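Local coordinates for protein superoxide dismutase (Clostridium difficile, PDB 3TJT) that probably converts superoxide into hydrogen peroxide and dioxygen, as an iron-binding member of the iron/manganese superoxide dismutase family, at residues F6-L11 against H34-V39; D90-E95 against F189-W194; P162-D167 against N195-N200. All coordinates share one frame; numbering follows the deposited sequence.

Contact 1: F6-L11 against H34-V39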
ATOM      1  N   PHE A   6      13.562  17.960  12.222  1.00 23.20           N
ATOM      2  CA  PHE A   6      12.804  16.870  12.816  1.00 22.04           C
ATOM      3  C   PHE A   6      13.704  15.667  13.036  1.00 21.77           C
ATOM      4  O   PHE A   6      14.638  15.438  12.273  1.00 24.33           O
ATOM      5  CB  PHE A   6      11.579  16.535  11.956  1.00 21.90           C
ATOM      6  CG  PHE A   6      10.561  17.636  11.940  1.00 20.28           C
ATOM      7  CD1 PHE A   6       9.634  17.748  12.966  1.00 22.12           C
ATOM      8  CD2 PHE A   6      10.566  18.592  10.932  1.00 21.94           C
ATOM      9  CE1 PHE A   6       8.703  18.781  12.982  1.00 24.45           C
ATOM     10  CE2 PHE A   6       9.642  19.632  10.935  1.00 20.83           C
ATOM     11  CZ  PHE A   6       8.704  19.725  11.964  1.00 22.27           C
ATOM     12  N   LYS A   7      13.444  14.915  14.100  1.00 25.10           N
ATOM     13  CA  LYS A   7      14.297  13.779  14.416  1.00 26.17           C
ATOM     14  C   LYS A   7      13.515  12.492  14.622  1.00 21.78           C
ATOM     15  O   LYS A   7      12.346  12.508  14.989  1.00 22.66           O
ATOM     16  CB  LYS A   7      15.172  14.095  15.634  1.00 31.64           C
ATOM     17  CG  LYS A   7      15.992  15.367  15.435  1.00 39.14           C
ATOM     18  CD  LYS A   7      17.210  15.437  16.334  1.00 49.32           C
ATOM     19  CE  LYS A   7      18.180  16.502  15.835  1.00 51.90           C
ATOM     20  NZ  LYS A   7      17.495  17.806  15.593  1.00 52.42           N
ATOM     21  N   VAL A   8      14.168  11.371  14.356  1.00 21.86           N
ATOM     22  CA  VAL A   8      13.583  10.075  14.655  1.00 19.10           C
ATOM     23  C   VAL A   8      13.670   9.818  16.157  1.00 23.62           C
ATOM     24  O   VAL A   8      14.752   9.867  16.736  1.00 24.07           O
ATOM     25  CB  VAL A   8      14.335   8.961  13.911  1.00 25.12           C
ATOM     26  CG1 VAL A   8      13.960   7.604  14.467  1.00 25.89           C
ATOM     27  CG2 VAL A   8      14.064   9.050  12.410  1.00 27.03           C
ATOM     28  N   LYS A   9      12.533   9.552  16.785  1.00 21.36           N
ATOM     29  CA  LYS A   9      12.523   9.176  18.195  1.00 20.56           C
ATOM     30  C   LYS A   9      13.077   7.760  18.342  1.00 22.12           C
ATOM     31  O   LYS A   9      12.623   6.835  17.664  1.00 20.15           O
ATOM     32  CB  LYS A   9      11.102   9.250  18.753  1.00 21.88           C
ATOM     33  CG  LYS A   9      10.980   8.809  20.210  1.00 22.12           C
ATOM     34  CD  LYS A   9       9.618   9.171  20.772  1.00 26.33           C
ATOM     35  CE  LYS A   9       9.485   8.786  22.241  1.00 28.94           C
ATOM     36  NZ  LYS A   9       8.165   9.220  22.782  1.00 29.71           N
ATOM     37  N   PRO A  10      14.079   7.581  19.217  1.00 22.58           N
ATOM     38  CA  PRO A  10      14.627   6.232  19.404  1.00 21.85           C
ATOM     39  C   PRO A  10      13.542   5.266  19.855  1.00 20.40           C
ATOM     40  O   PRO A  10      12.653   5.646  20.615  1.00 22.01           O
ATOM     41  CB  PRO A  10      15.670   6.428  20.516  1.00 25.04           C
ATOM     42  CG  PRO A  10      16.061   7.879  20.401  1.00 24.70           C
ATOM     43  CD  PRO A  10      14.781   8.586  20.036  1.00 23.93           C
ATOM     44  N   LEU A  11      13.605   4.028  19.384  1.00 22.62           N
ATOM     45  CA  LEU A  11      12.625   3.022  19.779  1.00 19.56           C
ATOM     46  C   LEU A  11      12.579   2.941  21.306  1.00 22.42           C
ATOM     47  O   LEU A  11      13.623   2.911  21.956  1.00 25.01           O
ATOM     48  CB  LEU A  11      12.976   1.661  19.176  1.00 19.24           C
ATOM     49  CG  LEU A  11      11.839   0.645  19.156  1.00 23.03           C
ATOM     50  CD1 LEU A  11      10.728   1.088  18.186  1.00 20.25           C
ATOM     51  CD2 LEU A  11      12.368  -0.732  18.765  1.00 19.64           C
ATOM     52  N   HIS A  34      12.203   2.702   7.358  1.00 18.36           N
ATOM     53  CA  HIS A  34      10.969   3.370   6.918  1.00 16.45           C
ATOM     54  C   HIS A  34      10.715   4.679   7.671  1.00 17.41           C
ATOM     55  O   HIS A  34      10.546   5.730   7.064  1.00 17.64           O
ATOM     56  CB  HIS A  34       9.754   2.449   7.051  1.00 15.71           C
ATOM     57  CG  HIS A  34       9.795   1.249   6.154  1.00 19.82           C
ATOM     58  ND1 HIS A  34       9.364   1.288   4.843  1.00 22.76           N
ATOM     59  CD2 HIS A  34      10.204  -0.023   6.377  1.00 17.48           C
ATOM     60  CE1 HIS A  34       9.509   0.092   4.298  1.00 20.54           C
ATOM     61  NE2 HIS A  34      10.015  -0.722   5.206  1.00 18.15           N
ATOM     62  N   TYR A  35      10.681   4.612   8.994  1.00 15.79           N
ATOM     63  CA  TYR A  35      10.442   5.813   9.798  1.00 16.39           C
ATOM     64  C   TYR A  35      11.534   6.849   9.508  1.00 18.72           C
ATOM     65  O   TYR A  35      11.249   8.023   9.221  1.00 18.95           O
ATOM     66  CB  TYR A  35      10.339   5.399  11.275  1.00 16.81           C
ATOM     67  CG  TYR A  35      10.218   6.503  12.306  1.00 16.61           C
ATOM     68  CD1 TYR A  35       9.694   7.763  11.990  1.00 19.12           C
ATOM     69  CD2 TYR A  35      10.591   6.263  13.622  1.00 20.00           C
ATOM     70  CE1 TYR A  35       9.588   8.764  12.971  1.00 19.55           C
ATOM     71  CE2 TYR A  35      10.493   7.248  14.592  1.00 19.56           C
ATOM     72  CZ  TYR A  35       9.995   8.487  14.272  1.00 22.73           C
ATOM     73  OH  TYR A  35       9.907   9.432  15.281  1.00 20.37           O
ATOM     74  N   GLN A  36      12.788   6.410   9.518  1.00 17.52           N
ATOM     75  CA  GLN A  36      13.901   7.284   9.174  1.00 21.21           C
ATOM     76  C   GLN A  36      13.738   8.003   7.826  1.00 19.84           C
ATOM     77  O   GLN A  36      14.051   9.187   7.711  1.00 21.10           O
ATOM     78  CB  GLN A  36      15.215   6.498   9.176  1.00 22.13           C
ATOM     79  CG  GLN A  36      16.444   7.354   8.910  1.00 21.96           C
ATOM     80  CD  GLN A  36      16.849   8.176  10.121  1.00 27.25           C
ATOM     81  OE1 GLN A  36      17.040   7.639  11.212  1.00 25.06           O
ATOM     82  NE2 GLN A  36      16.965   9.486   9.940  1.00 27.33           N
ATOM     83  N   ALA A  37      13.269   7.286   6.808  1.00 18.36           N
ATOM     84  CA  ALA A  37      13.086   7.878   5.482  1.00 18.94           C
ATOM     85  C   ALA A  37      12.040   8.993   5.485  1.00 19.93           C
ATOM     86  O   ALA A  37      12.228  10.018   4.831  1.00 19.52           O
ATOM     87  CB  ALA A  37      12.708   6.804   4.451  1.00 20.94           C
ATOM     88  N   TYR A  38      10.931   8.794   6.194  1.00 19.09           N
ATOM     89  CA  TYR A  38       9.926   9.861   6.284  1.00 17.66           C
ATOM     90  C   TYR A  38      10.520  11.125   6.893  1.00 19.35           C
ATOM     91  O   TYR A  38      10.292  12.230   6.407  1.00 19.55           O
ATOM     92  CB  TYR A  38       8.698   9.420   7.081  1.00 17.60           C
ATOM     93  CG  TYR A  38       7.908   8.337   6.389  1.00 18.23           C
ATOM     94  CD1 TYR A  38       7.399   8.529   5.104  1.00 19.67           C
ATOM     95  CD2 TYR A  38       7.691   7.115   7.010  1.00 16.37           C
ATOM     96  CE1 TYR A  38       6.680   7.523   4.467  1.00 18.03           C
ATOM     97  CE2 TYR A  38       6.987   6.110   6.381  1.00 17.72           C
ATOM     98  CZ  TYR A  38       6.479   6.324   5.110  1.00 18.31           C
ATOM     99  OH  TYR A  38       5.777   5.310   4.493  1.00 21.30           O
ATOM    100  N   VAL A  39      11.289  10.959   7.961  1.00 18.84           N
ATOM    101  CA  VAL A  39      11.898  12.108   8.622  1.00 19.85           C
ATOM    102  C   VAL A  39      12.924  12.786   7.709  1.00 20.67           C
ATOM    103  O   VAL A  39      12.967  14.013   7.608  1.00 20.75           O
ATOM    104  CB  VAL A  39      12.534  11.707   9.964  1.00 21.18           C
ATOM    105  CG1 VAL A  39      13.360  12.858  10.544  1.00 22.62           C
ATOM    106  CG2 VAL A  39      11.455  11.252  10.944  1.00 20.36           C
TER
HETATM  107  O   HOH W   1      16.732  11.476  12.746  1.00 33.53           O

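Contact 2: D90-E95 against F189-W194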
ATOM      1  N   ASP A  90       5.263   4.300  19.995  1.00 18.49           N
ATOM      2  CA  ASP A  90       4.883   4.687  21.364  1.00 21.83           C
ATOM      3  C   ASP A  90       3.666   3.932  21.905  1.00 23.74           C
ATOM      4  O   ASP A  90       3.503   3.784  23.124  1.00 22.27           O
ATOM      5  CB  ASP A  90       4.627   6.203  21.453  1.00 20.73           C
ATOM      6  CG  ASP A  90       5.901   7.008  21.603  1.00 25.87           C
ATOM      7  OD1 ASP A  90       6.976   6.414  21.835  1.00 23.55           O
ATOM      8  OD2 ASP A  90       5.826   8.250  21.483  1.00 25.76           O
ATOM      9  N   ILE A  91       2.808   3.446  21.012  1.00 18.29           N
ATOM     10  CA  ILE A  91       1.551   2.843  21.437  1.00 17.30           C
ATOM     11  C   ILE A  91       1.681   1.323  21.627  1.00 16.85           C
ATOM     12  O   ILE A  91       0.703   0.625  21.890  1.00 18.63           O
ATOM     13  CB  ILE A  91       0.382   3.196  20.474  1.00 17.15           C
ATOM     14  CG1 ILE A  91      -0.961   3.167  21.210  1.00 18.90           C
ATOM     15  CG2 ILE A  91       0.350   2.260  19.261  1.00 18.77           C
ATOM     16  CD1 ILE A  91      -0.997   4.097  22.422  1.00 18.36           C
ATOM     17  N   MET A  92       2.906   0.824  21.493  1.00 18.37           N
ATOM     18  CA  MET A  92       3.180  -0.580  21.774  1.00 17.00           C
ATOM     19  C   MET A  92       4.140  -0.697  22.953  1.00 16.28           C
ATOM     20  O   MET A  92       4.895   0.232  23.242  1.00 17.50           O
ATOM     21  CB  MET A  92       3.769  -1.273  20.540  1.00 16.94           C
ATOM     22  CG  MET A  92       2.812  -1.254  19.325  1.00 17.60           C
ATOM     23  SD  MET A  92       3.440  -2.245  17.956  1.00 17.61           S
ATOM     24  CE  MET A  92       4.779  -1.230  17.365  1.00 18.33           C
ATOM     25  N   THR A  93       4.116  -1.847  23.622  1.00 17.69           N
ATOM     26  CA  THR A  93       5.008  -2.064  24.762  1.00 17.76           C
ATOM     27  C   THR A  93       5.145  -3.554  25.071  1.00 16.89           C
ATOM     28  O   THR A  93       4.205  -4.324  24.870  1.00 18.29           O
ATOM     29  CB  THR A  93       4.467  -1.349  26.035  1.00 20.38           C
ATOM     30  OG1 THR A  93       5.361  -1.576  27.141  1.00 19.83           O
ATOM     31  CG2 THR A  93       3.087  -1.869  26.388  1.00 18.05           C
ATOM     32  N   PRO A  94       6.318  -3.964  25.576  1.00 17.16           N
ATOM     33  CA  PRO A  94       6.482  -5.338  26.068  1.00 20.28           C
ATOM     34  C   PRO A  94       5.841  -5.547  27.444  1.00 23.35           C
ATOM     35  O   PRO A  94       5.678  -6.690  27.871  1.00 21.53           O
ATOM     36  CB  PRO A  94       8.001  -5.490  26.167  1.00 21.61           C
ATOM     37  CG  PRO A  94       8.492  -4.111  26.419  1.00 23.70           C
ATOM     38  CD  PRO A  94       7.583  -3.206  25.619  1.00 20.56           C
ATOM     39  N   GLU A  95       5.487  -4.462  28.126  1.00 20.60           N
ATOM     40  CA  GLU A  95       4.828  -4.570  29.432  1.00 21.83           C
ATOM     41  C   GLU A  95       3.365  -4.986  29.302  1.00 24.78           C
ATOM     42  O   GLU A  95       2.721  -4.721  28.288  1.00 23.54           O
ATOM     43  CB  GLU A  95       4.930  -3.244  30.190  1.00 23.26           C
ATOM     44  CG  GLU A  95       6.352  -2.691  30.282  1.00 24.41           C
ATOM     45  CD  GLU A  95       7.359  -3.700  30.833  1.00 30.98           C
ATOM     46  OE1 GLU A  95       7.007  -4.468  31.755  1.00 32.11           O
ATOM     47  OE2 GLU A  95       8.510  -3.724  30.347  1.00 31.55           O
ATOM     48  N   PHE A 189      -2.832  -6.975  19.470  1.00 18.74           N
ATOM     49  CA  PHE A 189      -3.515  -6.590  20.700  1.00 20.73           C
ATOM     50  C   PHE A 189      -2.758  -7.029  21.959  1.00 23.01           C
ATOM     51  O   PHE A 189      -2.978  -6.487  23.039  1.00 20.93           O
ATOM     52  CB  PHE A 189      -4.973  -7.055  20.692  1.00 22.45           C
ATOM     53  CG  PHE A 189      -5.886  -6.084  19.993  1.00 23.15           C
ATOM     54  CD1 PHE A 189      -6.469  -5.045  20.693  1.00 26.79           C
ATOM     55  CD2 PHE A 189      -6.106  -6.175  18.631  1.00 23.98           C
ATOM     56  CE1 PHE A 189      -7.286  -4.125  20.052  1.00 29.91           C
ATOM     57  CE2 PHE A 189      -6.919  -5.262  17.984  1.00 27.14           C
ATOM     58  CZ  PHE A 189      -7.509  -4.234  18.697  1.00 28.24           C
ATOM     59  N   ASN A 190      -1.842  -7.986  21.811  1.00 21.12           N
ATOM     60  CA  ASN A 190      -0.990  -8.374  22.937  1.00 21.85           C
ATOM     61  C   ASN A 190       0.052  -7.325  23.300  1.00 21.61           C
ATOM     62  O   ASN A 190       0.600  -7.351  24.399  1.00 25.26           O
ATOM     63  CB  ASN A 190      -0.300  -9.711  22.656  1.00 21.49           C
ATOM     64  CG  ASN A 190      -1.284 -10.845  22.523  1.00 25.84           C
ATOM     65  OD1 ASN A 190      -1.552 -11.330  21.423  1.00 28.14           O
ATOM     66  ND2 ASN A 190      -1.852 -11.258  23.644  1.00 23.95           N
ATOM     67  N   VAL A 191       0.337  -6.405  22.382  1.00 18.11           N
ATOM     68  CA  VAL A 191       1.359  -5.394  22.651  1.00 17.70           C
ATOM     69  C   VAL A 191       0.829  -3.962  22.726  1.00 17.67           C
ATOM     70  O   VAL A 191       1.607  -3.038  22.922  1.00 17.85           O
ATOM     71  CB  VAL A 191       2.530  -5.435  21.649  1.00 20.28           C
ATOM     72  CG1 VAL A 191       3.238  -6.792  21.700  1.00 22.18           C
ATOM     73  CG2 VAL A 191       2.051  -5.123  20.237  1.00 19.92           C
ATOM     74  N   VAL A 192      -0.472  -3.772  22.565  1.00 17.32           N
ATOM     75  CA  VAL A 192      -1.028  -2.422  22.713  1.00 17.99           C
ATOM     76  C   VAL A 192      -0.710  -1.868  24.100  1.00 18.90           C
ATOM     77  O   VAL A 192      -0.912  -2.551  25.111  1.00 19.62           O
ATOM     78  CB  VAL A 192      -2.547  -2.396  22.496  1.00 19.22           C
ATOM     79  CG1 VAL A 192      -3.112  -1.001  22.838  1.00 20.98           C
ATOM     80  CG2 VAL A 192      -2.892  -2.772  21.064  1.00 20.32           C
ATOM     81  N   ASN A 193      -0.200  -0.640  24.147  1.00 17.81           N
ATOM     82  CA  ASN A 193       0.099   0.028  25.412  1.00 17.76           C
ATOM     83  C   ASN A 193      -1.113   0.829  25.890  1.00 21.27           C
ATOM     84  O   ASN A 193      -1.290   1.994  25.528  1.00 18.20           O
ATOM     85  CB  ASN A 193       1.322   0.943  25.267  1.00 18.58           C
ATOM     86  CG  ASN A 193       1.709   1.628  26.579  1.00 22.25           C
ATOM     87  OD1 ASN A 193       1.013   1.506  27.584  1.00 21.87           O
ATOM     88  ND2 ASN A 193       2.814   2.358  26.562  1.00 25.94           N
ATOM     89  N   TRP A 194      -1.946   0.196  26.706  1.00 19.09           N
ATOM     90  CA  TRP A 194      -3.184   0.826  27.160  1.00 19.75           C
ATOM     91  C   TRP A 194      -2.938   2.002  28.098  1.00 21.53           C
ATOM     92  O   TRP A 194      -3.763   2.914  28.174  1.00 20.88           O
ATOM     93  CB  TRP A 194      -4.144  -0.206  27.772  1.00 19.75           C
ATOM     94  CG  TRP A 194      -4.752  -1.053  26.706  1.00 20.56           C
ATOM     95  CD1 TRP A 194      -4.475  -2.363  26.430  1.00 19.99           C
ATOM     96  CD2 TRP A 194      -5.695  -0.622  25.716  1.00 20.59           C
ATOM     97  NE1 TRP A 194      -5.206  -2.779  25.335  1.00 20.90           N
ATOM     98  CE2 TRP A 194      -5.967  -1.730  24.885  1.00 19.14           C
ATOM     99  CE3 TRP A 194      -6.347   0.591  25.463  1.00 21.47           C
ATOM    100  CZ2 TRP A 194      -6.858  -1.659  23.808  1.00 21.30           C
ATOM    101  CZ3 TRP A 194      -7.237   0.660  24.400  1.00 22.09           C
ATOM    102  CH2 TRP A 194      -7.484  -0.459  23.586  1.00 20.17           C
TER
HETATM  103  O   HOH W   2       5.260   2.377  24.814  1.00 28.77           O
HETATM  104  O   HOH W   3       3.241  -6.880  25.656  1.00 31.45           O
HETATM  105  O   HOH W   4       0.495  -4.194  26.816  1.00 22.61           O

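Contact 3: P162-D167 against N195-N200. With FE (Fe (III) ion), chain B.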
ATOM      1  N   PRO A 162      -5.870  10.740  17.723  1.00 19.88           N
ATOM      2  CA  PRO A 162      -5.597   9.298  17.755  1.00 17.49           C
ATOM      3  C   PRO A 162      -5.360   8.820  19.183  1.00 16.07           C
ATOM      4  O   PRO A 162      -4.600   9.445  19.922  1.00 19.88           O
ATOM      5  CB  PRO A 162      -4.299   9.154  16.947  1.00 19.32           C
ATOM      6  CG  PRO A 162      -4.084  10.452  16.270  1.00 30.50           C
ATOM      7  CD  PRO A 162      -4.794  11.500  17.072  1.00 23.90           C
ATOM      8  N   ILE A 163      -6.000   7.715  19.544  1.00 17.88           N
ATOM      9  CA  ILE A 163      -5.873   7.119  20.869  1.00 18.50           C
ATOM     10  C   ILE A 163      -5.014   5.851  20.778  1.00 18.14           C
ATOM     11  O   ILE A 163      -4.012   5.723  21.476  1.00 17.67           O
ATOM     12  CB  ILE A 163      -7.251   6.799  21.458  1.00 18.15           C
ATOM     13  CG1 ILE A 163      -8.114   8.073  21.489  1.00 20.82           C
ATOM     14  CG2 ILE A 163      -7.118   6.197  22.871  1.00 18.67           C
ATOM     15  CD1 ILE A 163      -7.458   9.241  22.215  1.00 20.33           C
ATOM     16  N   ILE A 164      -5.419   4.912  19.924  1.00 19.03           N
ATOM     17  CA  ILE A 164      -4.485   3.883  19.448  1.00 16.54           C
ATOM     18  C   ILE A 164      -4.552   3.828  17.916  1.00 17.66           C
ATOM     19  O   ILE A 164      -5.493   4.336  17.306  1.00 16.94           O
ATOM     20  CB  ILE A 164      -4.755   2.472  20.045  1.00 19.43           C
ATOM     21  CG1 ILE A 164      -5.988   1.817  19.414  1.00 19.31           C
ATOM     22  CG2 ILE A 164      -4.839   2.526  21.587  1.00 17.63           C
ATOM     23  CD1 ILE A 164      -6.210   0.358  19.837  1.00 20.40           C
ATOM     24  N   GLY A 165      -3.554   3.222  17.291  1.00 16.55           N
ATOM     25  CA  GLY A 165      -3.558   3.106  15.842  1.00 16.77           C
ATOM     26  C   GLY A 165      -2.680   1.951  15.414  1.00 18.40           C
ATOM     27  O   GLY A 165      -1.684   1.673  16.077  1.00 17.12           O
ATOM     28  N   LEU A 166      -3.055   1.292  14.317  1.00 17.61           N
ATOM     29  CA  LEU A 166      -2.342   0.115  13.811  1.00 16.38           C
ATOM     30  C   LEU A 166      -1.944   0.316  12.355  1.00 17.84           C
ATOM     31  O   LEU A 166      -2.786   0.599  11.493  1.00 18.64           O
ATOM     32  CB  LEU A 166      -3.223  -1.133  13.937  1.00 14.45           C
ATOM     33  CG  LEU A 166      -2.675  -2.444  13.342  1.00 14.89           C
ATOM     34  CD1 LEU A 166      -1.323  -2.812  13.957  1.00 16.63           C
ATOM     35  CD2 LEU A 166      -3.699  -3.567  13.517  1.00 15.74           C
ATOM     36  N   ASP A 167      -0.653   0.165  12.098  1.00 14.36           N
ATOM     37  CA  ASP A 167      -0.075   0.241  10.759  1.00 16.76           C
ATOM     38  C   ASP A 167      -0.405  -1.042  10.002  1.00 17.28           C
ATOM     39  O   ASP A 167      -0.001  -2.126  10.417  1.00 16.16           O
ATOM     40  CB  ASP A 167       1.442   0.408  10.905  1.00 15.47           C
ATOM     41  CG  ASP A 167       2.148   0.707   9.600  1.00 16.33           C
ATOM     42  OD1 ASP A 167       1.510   0.661   8.522  1.00 16.21           O
ATOM     43  OD2 ASP A 167       3.366   1.005   9.644  1.00 16.74           O
ATOM     44  N   ASN A 195      -1.813   1.994  28.805  1.00 20.25           N
ATOM     45  CA  ASN A 195      -1.463   3.149  29.636  1.00 21.76           C
ATOM     46  C   ASN A 195      -1.128   4.366  28.779  1.00 21.80           C
ATOM     47  O   ASN A 195      -1.519   5.491  29.099  1.00 22.40           O
ATOM     48  CB  ASN A 195      -0.312   2.820  30.587  1.00 22.40           C
ATOM     49  CG  ASN A 195      -0.650   1.666  31.520  1.00 20.61           C
ATOM     50  OD1 ASN A 195      -1.818   1.413  31.808  1.00 25.25           O
ATOM     51  ND2 ASN A 195       0.373   0.953  31.981  1.00 23.34           N
ATOM     52  N   GLY A 196      -0.419   4.131  27.680  1.00 21.54           N
ATOM     53  CA  GLY A 196      -0.132   5.191  26.727  1.00 21.29           C
ATOM     54  C   GLY A 196      -1.418   5.678  26.077  1.00 19.61           C
ATOM     55  O   GLY A 196      -1.614   6.885  25.890  1.00 20.87           O
ATOM     56  N   ALA A 197      -2.301   4.742  25.741  1.00 18.44           N
ATOM     57  CA  ALA A 197      -3.597   5.088  25.169  1.00 19.96           C
ATOM     58  C   ALA A 197      -4.385   5.980  26.131  1.00 23.64           C
ATOM     59  O   ALA A 197      -5.007   6.962  25.717  1.00 20.44           O
ATOM     60  CB  ALA A 197      -4.389   3.840  24.834  1.00 20.31           C
ATOM     61  N   LEU A 198      -4.357   5.634  27.416  1.00 19.66           N
ATOM     62  CA  LEU A 198      -5.039   6.440  28.429  1.00 22.06           C
ATOM     63  C   LEU A 198      -4.477   7.859  28.465  1.00 22.10           C
ATOM     64  O   LEU A 198      -5.230   8.832  28.564  1.00 25.09           O
ATOM     65  CB  LEU A 198      -4.913   5.785  29.812  1.00 21.48           C
ATOM     66  CG  LEU A 198      -5.509   6.573  30.988  1.00 23.97           C
ATOM     67  CD1 LEU A 198      -6.996   6.784  30.800  1.00 24.03           C
ATOM     68  CD2 LEU A 198      -5.244   5.838  32.290  1.00 24.27           C
ATOM     69  N   GLU A 199      -3.157   7.986  28.380  1.00 21.35           N
ATOM     70  CA  GLU A 199      -2.537   9.304  28.375  1.00 26.00           C
ATOM     71  C   GLU A 199      -2.946  10.093  27.136  1.00 26.52           C
ATOM     72  O   GLU A 199      -3.196  11.293  27.210  1.00 25.05           O
ATOM     73  CB  GLU A 199      -1.016   9.220  28.491  1.00 26.21           C
ATOM     74  CG  GLU A 199      -0.536   8.759  29.869  1.00 30.64           C
ATOM     75  CD  GLU A 199      -1.214   9.508  31.020  1.00 44.84           C
ATOM     76  OE1 GLU A 199      -1.002  10.736  31.153  1.00 46.60           O
ATOM     77  OE2 GLU A 199      -1.955   8.864  31.803  1.00 48.14           O
ATOM     78  N   ASN A 200      -3.016   9.413  25.996  1.00 21.64           N
ATOM     79  CA  ASN A 200      -3.514  10.046  24.785  1.00 21.63           C
ATOM     80  C   ASN A 200      -4.932  10.583  24.962  1.00 23.10           C
ATOM     81  O   ASN A 200      -5.262  11.671  24.484  1.00 26.48           O
ATOM     82  CB  ASN A 200      -3.479   9.060  23.608  1.00 20.24           C
ATOM     83  CG  ASN A 200      -2.064   8.733  23.162  1.00 21.67           C
ATOM     84  OD1 ASN A 200      -1.118   9.447  23.487  1.00 22.00           O
ATOM     85  ND2 ASN A 200      -1.916   7.648  22.404  1.00 18.99           N
TER
HETATM   86 FE    FE B   1       4.890   1.622   8.663  1.00 25.18          FE
HETATM   87  O   HOH W   5       3.365   2.681   7.425  1.00 16.43           O

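Contact 1: F6-L11 against H34-V39
Val-8 and Tyr-35 pass alongside one another, their side chains running opposite ways. CG1 of Val-8, anti to the backbone N (chi1 166°), meets the ring at CE2 of Tyr-35, 3.5 Å away, while CB of Val-8 stands over one face, offset toward the rim. The phenol is fixed at its far end: the backbone N of Lys-9 donates to Tyr-35 OH at 3.0 Å, and the N-H...O angle of 172° makes the bond nearly straight. The other methyl of Val-8 turns to the helix. Its CG2 lies 3.7 Å from Val-39 CG2 and 3.5 Å from Gln-36 OE1, the glutamine side chain crossing Val-8 at about a right angle. Val-39 CG1 approaches Phe-6 O at 3.4 Å, which extends the packing toward the N-terminus. Water 1 accepts from Val-8 N at 3.0 Å and, weakly, from Gln-36 NE2, whose stronger partner is Asp-40. The extended segment 6-11 is thus laid along helix 24-46, the first arm of the alpha-hairpin domain. Tyr-35 also packs on Lys-86 and the iron ligand His-85 of helix 72-90, a second-shell position at the metal site, and the Phe-6 ring packs on Leu-57 and Leu-60 of helix 57-62.

Contact 2: D90-E95 against F189-W194
Ile-91 and Asn-193 are joined by a backbone hydrogen bond, Asn-193 N donating to Ile-91 O at 2.7 Å, and a second runs from Thr-93 N to Val-191 O at 2.9 Å. The two bonds flank a single beta bridge between Met-92 and Val-192, whose CA atoms are 4.7 Å apart. Val-191 O also takes a CA-H...O contact from Met-92 CA at 3.1 Å. Van der Waals contacts lie beside the bridge. Thr-93 CG2 sits 3.5 Å from Asn-193 CB where the two side chains cross obliquely, and in the apolar pair Met-92 SD runs beside Val-191 CG2 at 3.9 Å, both side chains pointing the same way. Water supplies the third kind of link: water 2 donates to Asp-90 O and Met-92 O and accepts from Asn-193 ND2 at 3.0 Å. Both branches of the amide are used: ND2 gives to the water, and OD1 caps Gly-196 N at the start of helix 194-202. Within 90-95, Thr-93 OG1 accepts from Glu-95 N, 3.1 Å away, in an ST turn. The bridge joins the exit of helix 72-90 to the entry of helix 194-202, with Ile-91 and Val-192 packed on Ile-164 of strand 161-167.

Contact 3: P162-D167 against N195-N200
Asn-200 and Ile-163 make the one hydrogen bond between strand and helix, and it belongs to the close-packed part of the contact. ND2 of Asn-200 donates to the backbone O of Ile-163 at 3.0 Å, with an N-H...O angle of 167°. The acceptor lies in the amide plane of Asn-200, whereas the donor is tilted 26° from the carbonyl plane of Ile-163. CG of Asn-200 stands anti to the carbonyl carbon (chi1 -69°), on a CB that points to the strand. One helical turn earlier, CB of Ala-197 meets CG2 of Ile-164 at 3.5 Å. The neighbouring isoleucine adds its own branch: CG2 of Ile-163 lies 3.6 Å from the backbone O of Ala-197, and its CD1 reaches the backbone carbonyl of Asn-200.

This close approach occurs where strand 161-167 turns a corner. Ile-163 and Ile-164 both face Leu-136 of strand 132-138, a classic beta bulge in the edge strand of the antiparallel three-stranded sheet of the C-terminal domain. The CA atoms of Ile-163 and Ala-197 are 5.3 Å apart, an approach consistent with the small side chain at Ala-197.

The solvent side of the helix is made by other residues. Asn-195 and Glu-199, which do not touch the strand segment, are exposed, and Glu-199 has a long, weak ion pair with Lys-202, whereas Leu-198 is buried against Ser-100. Beyond the bulge the strand leaves the helix and runs to the metal, where Asp-167 binds the iron through OD2 at 1.9 Å. His-30, His-85, His-171 and water 5, at 2.2 Å from the iron, complete the site, while OD1 of Asp-167 accepts a hydrogen bond from Trp-169 N.

How the contacts relate
Contacts 2 and 3 are adjacent, with centres about 9 Å apart, and their segments alternate along the chain. Ile-91 joins them: its CD1 lies 3.6 Å from both Ile-163 O and Ala-197 N, so the residue just past helix 72-90 packs into the corner between the strand and helix of contact 3. Contact 1, about 20 Å from contact 2 between centres, is linked to it by the salt bridge from Lys-9 NZ to Asp-90 OD2, 2.8 Å long. The iron relates to all three differently: Asp-167 of contact 3 binds it, whereas the side chains of Tyr-35 in contact 1 and Met-92 in contact 2 come within about 7 and 9 Å.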